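Local coordinates for alpha,alpha-trehalose-phosphate synthase (UDP-forming) (Burkholderia multivorans, PDB 5UOF), which belongs to glycosyltransferase family 20 and has the two-domain GT-B fold, at residues Ala231-Gly236 against Val458-Ser463; Thr192-Asp197 against Gln201-Tyr206. One frame throughout, in Å; residues are numbered along the deposited sequence.

Interaction 1: residues Ala231-Gly236 against Val458-Ser463; sequences AAYPIG and VADLRS
Y233 and D460 meet through a single hydrogen bond. The phenol OH of Y233 donates to OD2 of D460 at 2.6 Å, a short bond. OD2 lies at the edge of the ring and in its plane, and it also comes within 3.3 Å of Y233 CE2. It receives the hydroxyl on its anti lone pair, the one turned away from OD1. The carboxylate is twisted against the ring, with 66° between the two planes.

D460 sits on helix 450-472, and its CB points toward the tyrosine. Its CG stands anti to the carbonyl carbon (chi1 -74°), which sends the carboxylate from the helix toward the phenol. On the other side, Y233 directly follows strand 226-232. This strand belongs to the mixed sheet, built on a parallel Rossmann-like core, of one half of the GT-B fold. The long C-terminal helix 450-472 packs back against that half, as is usual in GT-B enzymes, and the Y233-D460 bond is one of its ties there.

The Y233 ring is buried. F457 meets it with the ring planes at about 55°, and W453 and T456 of the same helix touch the tyrosine, as does F162 of strand 159-162. Farther along, the backbone O of P234 accepts from N448 ND2, and that of I235 from K379 NZ. I235 rests its side chain on L450 and W453, two to three helical turns before D460.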
loop_
_atom_site.group_PDB
_atom_site.type_symbol
_atom_site.label_atom_id
_atom_site.label_comp_id
_atom_site.label_asym_id
_atom_site.label_seq_id
_atom_site.Cartn_x
_atom_site.Cartn_y
_atom_site.Cartn_z
ATOM N N ALA A 231 0.544 -6.968 21.162
ATOM C CA ALA A 231 -0.559 -7.924 21.134
ATOM C C ALA A 231 -1.746 -7.321 20.399
ATOM O O ALA A 231 -1.836 -6.103 20.212
ATOM C CB ALA A 231 -0.977 -8.350 22.546
ATOM N N ALA A 232 -2.665 -8.205 20.000
ATOM C CA ALA A 232 -3.920 -7.831 19.361
ATOM C C ALA A 232 -5.052 -7.940 20.373
ATOM O O ALA A 232 -5.133 -8.927 21.117
ATOM C CB ALA A 232 -4.220 -8.726 18.154
ATOM N N TYR A 233 -5.903 -6.915 20.411
ATOM C CA TYR A 233 -7.074 -6.844 21.294
ATOM C C TYR A 233 -8.246 -6.372 20.444
ATOM O O TYR A 233 -8.603 -5.189 20.479
ATOM C CB TYR A 233 -6.859 -5.871 22.464
ATOM C CG TYR A 233 -5.562 -6.005 23.240
ATOM C CD1 TYR A 233 -4.376 -5.479 22.749
ATOM C CD2 TYR A 233 -5.532 -6.611 24.493
ATOM C CE1 TYR A 233 -3.191 -5.588 23.463
ATOM C CE2 TYR A 233 -4.357 -6.717 25.224
ATOM C CZ TYR A 233 -3.188 -6.197 24.701
ATOM O OH TYR A 233 -2.015 -6.297 25.402
ATOM N N PRO A 234 -8.820 -7.247 19.615
ATOM C CA PRO A 234 -9.922 -6.816 18.733
ATOM C C PRO A 234 -11.112 -6.297 19.535
ATOM O O PRO A 234 -11.588 -6.952 20.459
ATOM C CB PRO A 234 -10.277 -8.094 17.960
ATOM C CG PRO A 234 -9.664 -9.231 18.736
ATOM C CD PRO A 234 -8.427 -8.644 19.371
ATOM N N ILE A 235 -11.589 -5.107 19.175
ATOM C CA ILE A 235 -12.685 -4.465 19.900
ATOM C C ILE A 235 -14.007 -5.097 19.485
ATOM O O ILE A 235 -14.328 -5.168 18.291
ATOM C CB ILE A 235 -12.701 -2.951 19.638
ATOM C CG1 ILE A 235 -11.450 -2.288 20.213
ATOM C CG2 ILE A 235 -13.959 -2.313 20.241
ATOM C CD1 ILE A 235 -11.466 -0.757 20.120
ATOM N N GLY A 236 -14.798 -5.520 20.472
ATOM C CA GLY A 236 -16.095 -6.096 20.221
ATOM C C GLY A 236 -17.231 -5.197 20.665
ATOM O O GLY A 236 -17.067 -3.984 20.870
ATOM N N VAL A 458 -6.341 -3.994 30.317
ATOM C CA VAL A 458 -6.042 -3.522 31.670
ATOM C C VAL A 458 -5.212 -4.556 32.426
ATOM O O VAL A 458 -4.288 -4.206 33.170
ATOM C CB VAL A 458 -7.345 -3.171 32.412
ATOM C CG1 VAL A 458 -7.065 -2.929 33.902
ATOM C CG2 VAL A 458 -7.993 -1.945 31.781
ATOM N N ALA A 459 -5.511 -5.845 32.233
ATOM C CA ALA A 459 -4.729 -6.893 32.884
ATOM C C ALA A 459 -3.279 -6.875 32.424
ATOM O O ALA A 459 -2.364 -7.126 33.217
ATOM C CB ALA A 459 -5.347 -8.265 32.618
ATOM N N ASP A 460 -3.040 -6.590 31.143
ATOM C CA ASP A 460 -1.661 -6.528 30.673
ATOM C C ASP A 460 -0.931 -5.324 31.259
ATOM O O ASP A 460 0.258 -5.417 31.570
ATOM C CB ASP A 460 -1.619 -6.521 29.145
ATOM C CG ASP A 460 -1.941 -7.893 28.548
ATOM O OD1 ASP A 460 -2.007 -8.874 29.321
ATOM O OD2 ASP A 460 -2.134 -7.995 27.315
ATOM N N LEU A 461 -1.624 -4.193 31.435
ATOM C CA LEU A 461 -1.015 -3.068 32.144
ATOM C C LEU A 461 -0.676 -3.447 33.577
ATOM O O LEU A 461 0.402 -3.113 34.086
ATOM C CB LEU A 461 -1.950 -1.861 32.127
ATOM C CG LEU A 461 -2.044 -1.072 30.826
ATOM C CD1 LEU A 461 -3.148 -0.048 30.926
ATOM C CD2 LEU A 461 -0.705 -0.403 30.526
ATOM N N ARG A 462 -1.589 -4.146 34.250
ATOM C CA ARG A 462 -1.304 -4.568 35.614
ATOM C C ARG A 462 -0.142 -5.548 35.661
ATOM O O ARG A 462 0.625 -5.551 36.631
ATOM C CB ARG A 462 -2.563 -5.165 36.244
ATOM C CG ARG A 462 -3.621 -4.122 36.506
ATOM C CD ARG A 462 -4.929 -4.711 37.007
ATOM N NE ARG A 462 -5.868 -3.651 37.366
ATOM C CZ ARG A 462 -7.191 -3.791 37.387
ATOM N NH1 ARG A 462 -7.748 -4.950 37.060
ATOM N NH2 ARG A 462 -7.959 -2.764 37.724
ATOM N N SER A 463 0.020 -6.375 34.622
ATOM C CA SER A 463 1.156 -7.293 34.586
ATOM C C SER A 463 2.477 -6.542 34.479
ATOM O O SER A 463 3.480 -6.959 35.071
ATOM C CB SER A 463 1.013 -8.277 33.427
ATOM O OG SER A 463 0.005 -9.225 33.718
#

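Interaction 2: residues Thr192-Asp197 against Gln201-Tyr206; sequences TGFQTD and QAFTDY
Strand 191-194 turns into helix 197-209 here, a beta-to-alpha connection in the mixed sheet of a Rossmann-like GT-B domain. F194, the last residue of the strand, meets F203 on the helix. CZ of F194 approaches CB of F203 to 3.5 Å, and CG of F203 to 3.6 Å. F194 thus touches with the CZ end of its ring, against CB and CG of F203. The side chains run at about a right angle to each other. The ring planes are inclined by 40° with centroids 5.5 Å apart, so the pair is an oblique one. With chi1 at -180°, F203 sets its CG opposite N, and CB and CG lie against F194 CZ. M186 of helix 179-186 and V230 of strand 226-232 pack on both phenylalanine side chains and complete an apolar layer between sheet and helix.

The second link is the opening turn of the helix. Q201 N donates to D197 O at 2.8 Å, with an N-H...O angle of 154°. T196 is the N-cap, its side chain caps a backbone N just beyond, and D199 at N3 returns a bond from OD2 to T196 N, consistent with a capping box; D197 OD1 forms a salt bridge with R200.

The Q201 chain bends at chi2, which brings NE2 back to D205 OD1 at 2.9 Å, one turn on. The amide meets the oxygen in its own plane, but from above the carboxylate plane. D205 OD2 makes a salt bridge with R209 of the second subunit, whose side chain also packs on Q201. Strand, capped helix start and aromatic packing together make a beta-alpha unit of the Rossmann-like kind.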
loop_
_atom_site.group_PDB
_atom_site.type_symbol
_atom_site.label_atom_id
_atom_site.label_comp_id
_atom_site.label_asym_id
_atom_site.label_seq_id
_atom_site.Cartn_x
_atom_site.Cartn_y
_atom_site.Cartn_z
ATOM N N THR A 192 1.777 -2.161 23.548
ATOM C CA THR A 192 1.318 -1.601 22.281
ATOM C C THR A 192 0.300 -2.570 21.695
ATOM O O THR A 192 0.663 -3.671 21.266
ATOM C CB THR A 192 2.496 -1.368 21.337
ATOM O OG1 THR A 192 3.441 -0.501 21.979
ATOM C CG2 THR A 192 2.033 -0.718 20.062
ATOM N N GLY A 193 -0.966 -2.167 21.690
ATOM C CA GLY A 193 -2.058 -3.033 21.283
ATOM C C GLY A 193 -2.621 -2.632 19.938
ATOM O O GLY A 193 -2.663 -1.447 19.593
ATOM N N PHE A 194 -3.058 -3.642 19.187
ATOM C CA PHE A 194 -3.581 -3.492 17.841
ATOM C C PHE A 194 -4.924 -4.199 17.718
ATOM O O PHE A 194 -5.294 -5.032 18.548
ATOM C CB PHE A 194 -2.605 -4.065 16.806
ATOM C CG PHE A 194 -1.261 -3.398 16.819
ATOM C CD1 PHE A 194 -1.038 -2.271 16.056
ATOM C CD2 PHE A 194 -0.238 -3.892 17.613
ATOM C CE1 PHE A 194 0.196 -1.636 16.077
ATOM C CE2 PHE A 194 0.996 -3.271 17.640
ATOM C CZ PHE A 194 1.210 -2.144 16.860
ATOM N N GLN A 195 -5.640 -3.889 16.636
ATOM C CA GLN A 195 -6.935 -4.530 16.418
ATOM C C GLN A 195 -6.778 -6.011 16.078
ATOM O O GLN A 195 -7.506 -6.856 16.616
ATOM C CB GLN A 195 -7.717 -3.801 15.320
ATOM C CG GLN A 195 -8.201 -2.386 15.736
ATOM C CD GLN A 195 -9.531 -2.387 16.504
ATOM O OE1 GLN A 195 -9.925 -3.390 17.114
ATOM N NE2 GLN A 195 -10.234 -1.259 16.454
ATOM N N THR A 196 -5.863 -6.352 15.160
ATOM C CA THR A 196 -5.811 -7.714 14.632
ATOM C C THR A 196 -4.391 -8.260 14.682
ATOM O O THR A 196 -3.425 -7.512 14.825
ATOM C CB THR A 196 -6.310 -7.790 13.180
ATOM O OG1 THR A 196 -5.398 -7.099 12.313
ATOM C CG2 THR A 196 -7.710 -7.184 13.043
ATOM N N ASP A 197 -4.283 -9.590 14.546
ATOM C CA ASP A 197 -2.963 -10.211 14.478
ATOM C C ASP A 197 -2.148 -9.649 13.322
ATOM O O ASP A 197 -0.928 -9.505 13.439
ATOM C CB ASP A 197 -3.092 -11.728 14.339
ATOM C CG ASP A 197 -1.770 -12.443 14.551
ATOM O OD1 ASP A 197 -1.226 -12.366 15.674
ATOM O OD2 ASP A 197 -1.273 -13.078 13.599
ATOM N N GLN A 201 1.498 -8.147 13.569
ATOM C CA GLN A 201 2.609 -8.698 12.800
ATOM C C GLN A 201 3.278 -7.638 11.937
ATOM O O GLN A 201 4.495 -7.693 11.742
ATOM C CB GLN A 201 2.133 -9.855 11.921
ATOM C CG GLN A 201 3.284 -10.609 11.262
ATOM C CD GLN A 201 4.168 -11.330 12.271
ATOM O OE1 GLN A 201 3.685 -12.141 13.063
ATOM N NE2 GLN A 201 5.468 -11.049 12.239
ATOM N N ALA A 202 2.506 -6.682 11.401
ATOM C CA ALA A 202 3.106 -5.604 10.615
ATOM C C ALA A 202 4.094 -4.803 11.450
ATOM O O ALA A 202 5.192 -4.465 10.985
ATOM C CB ALA A 202 2.014 -4.684 10.061
ATOM N N PHE A 203 3.716 -4.481 12.688
ATOM C CA PHE A 203 4.613 -3.759 13.582
ATOM C C PHE A 203 5.838 -4.604 13.912
ATOM O O PHE A 203 6.976 -4.123 13.853
ATOM C CB PHE A 203 3.846 -3.366 14.846
ATOM C CG PHE A 203 4.662 -2.611 15.854
ATOM C CD1 PHE A 203 4.990 -1.278 15.644
ATOM C CD2 PHE A 203 5.078 -3.221 17.032
ATOM C CE1 PHE A 203 5.740 -0.573 16.581
ATOM C CE2 PHE A 203 5.827 -2.519 17.976
ATOM C CZ PHE A 203 6.158 -1.192 17.747
ATOM N N THR A 204 5.615 -5.877 14.251
ATOM C CA THR A 204 6.717 -6.784 14.556
ATOM C C THR A 204 7.657 -6.926 13.365
ATOM O O THR A 204 8.883 -6.926 13.528
ATOM C CB THR A 204 6.157 -8.147 14.977
ATOM O OG1 THR A 204 5.338 -7.974 16.139
ATOM C CG2 THR A 204 7.276 -9.102 15.319
ATOM N N ASP A 205 7.093 -7.039 12.159
ATOM C CA ASP A 205 7.908 -7.118 10.950
ATOM C C ASP A 205 8.821 -5.909 10.818
ATOM O O ASP A 205 9.995 -6.048 10.463
ATOM C CB ASP A 205 7.021 -7.221 9.709
ATOM C CG ASP A 205 6.469 -8.622 9.488
ATOM O OD1 ASP A 205 6.906 -9.567 10.175
ATOM O OD2 ASP A 205 5.592 -8.768 8.608
ATOM N N TYR A 206 8.291 -4.712 11.068
ATOM C CA TYR A 206 9.121 -3.515 10.985
ATOM C C TYR A 206 10.302 -3.619 11.939
ATOM O O TYR A 206 11.454 -3.390 11.550
ATOM C CB TYR A 206 8.288 -2.263 11.291
ATOM C CG TYR A 206 9.036 -0.955 11.046
ATOM C CD1 TYR A 206 9.916 -0.439 11.995
ATOM C CD2 TYR A 206 8.841 -0.228 9.875
ATOM C CE1 TYR A 206 10.588 0.751 11.770
ATOM C CE2 TYR A 206 9.520 0.962 9.645
ATOM C CZ TYR A 206 10.390 1.444 10.598
ATOM O OH TYR A 206 11.066 2.621 10.378
#

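How the interactions relate
Following the chain from the N terminus, interaction 2 comes first. It closes a short loop, with three residues between 192-197 and 201-206. Interaction 1 opens later, at 231-236, and closes at 458-463 after 221 intervening residues. The two are in series and neither nest nor cross. They share one sheet, since strands 191-194 and 226-232 are neighbours in it. Y233 N probably bonds F194 O, at 2.7 Å, and A231 O probably takes F194 N. P234 CB packs on Q195 O. Interaction 2 joins the sheet to helix 197-209, whereas interaction 1 joins the loop after strand 226-232 to the long C-terminal helix 450-472.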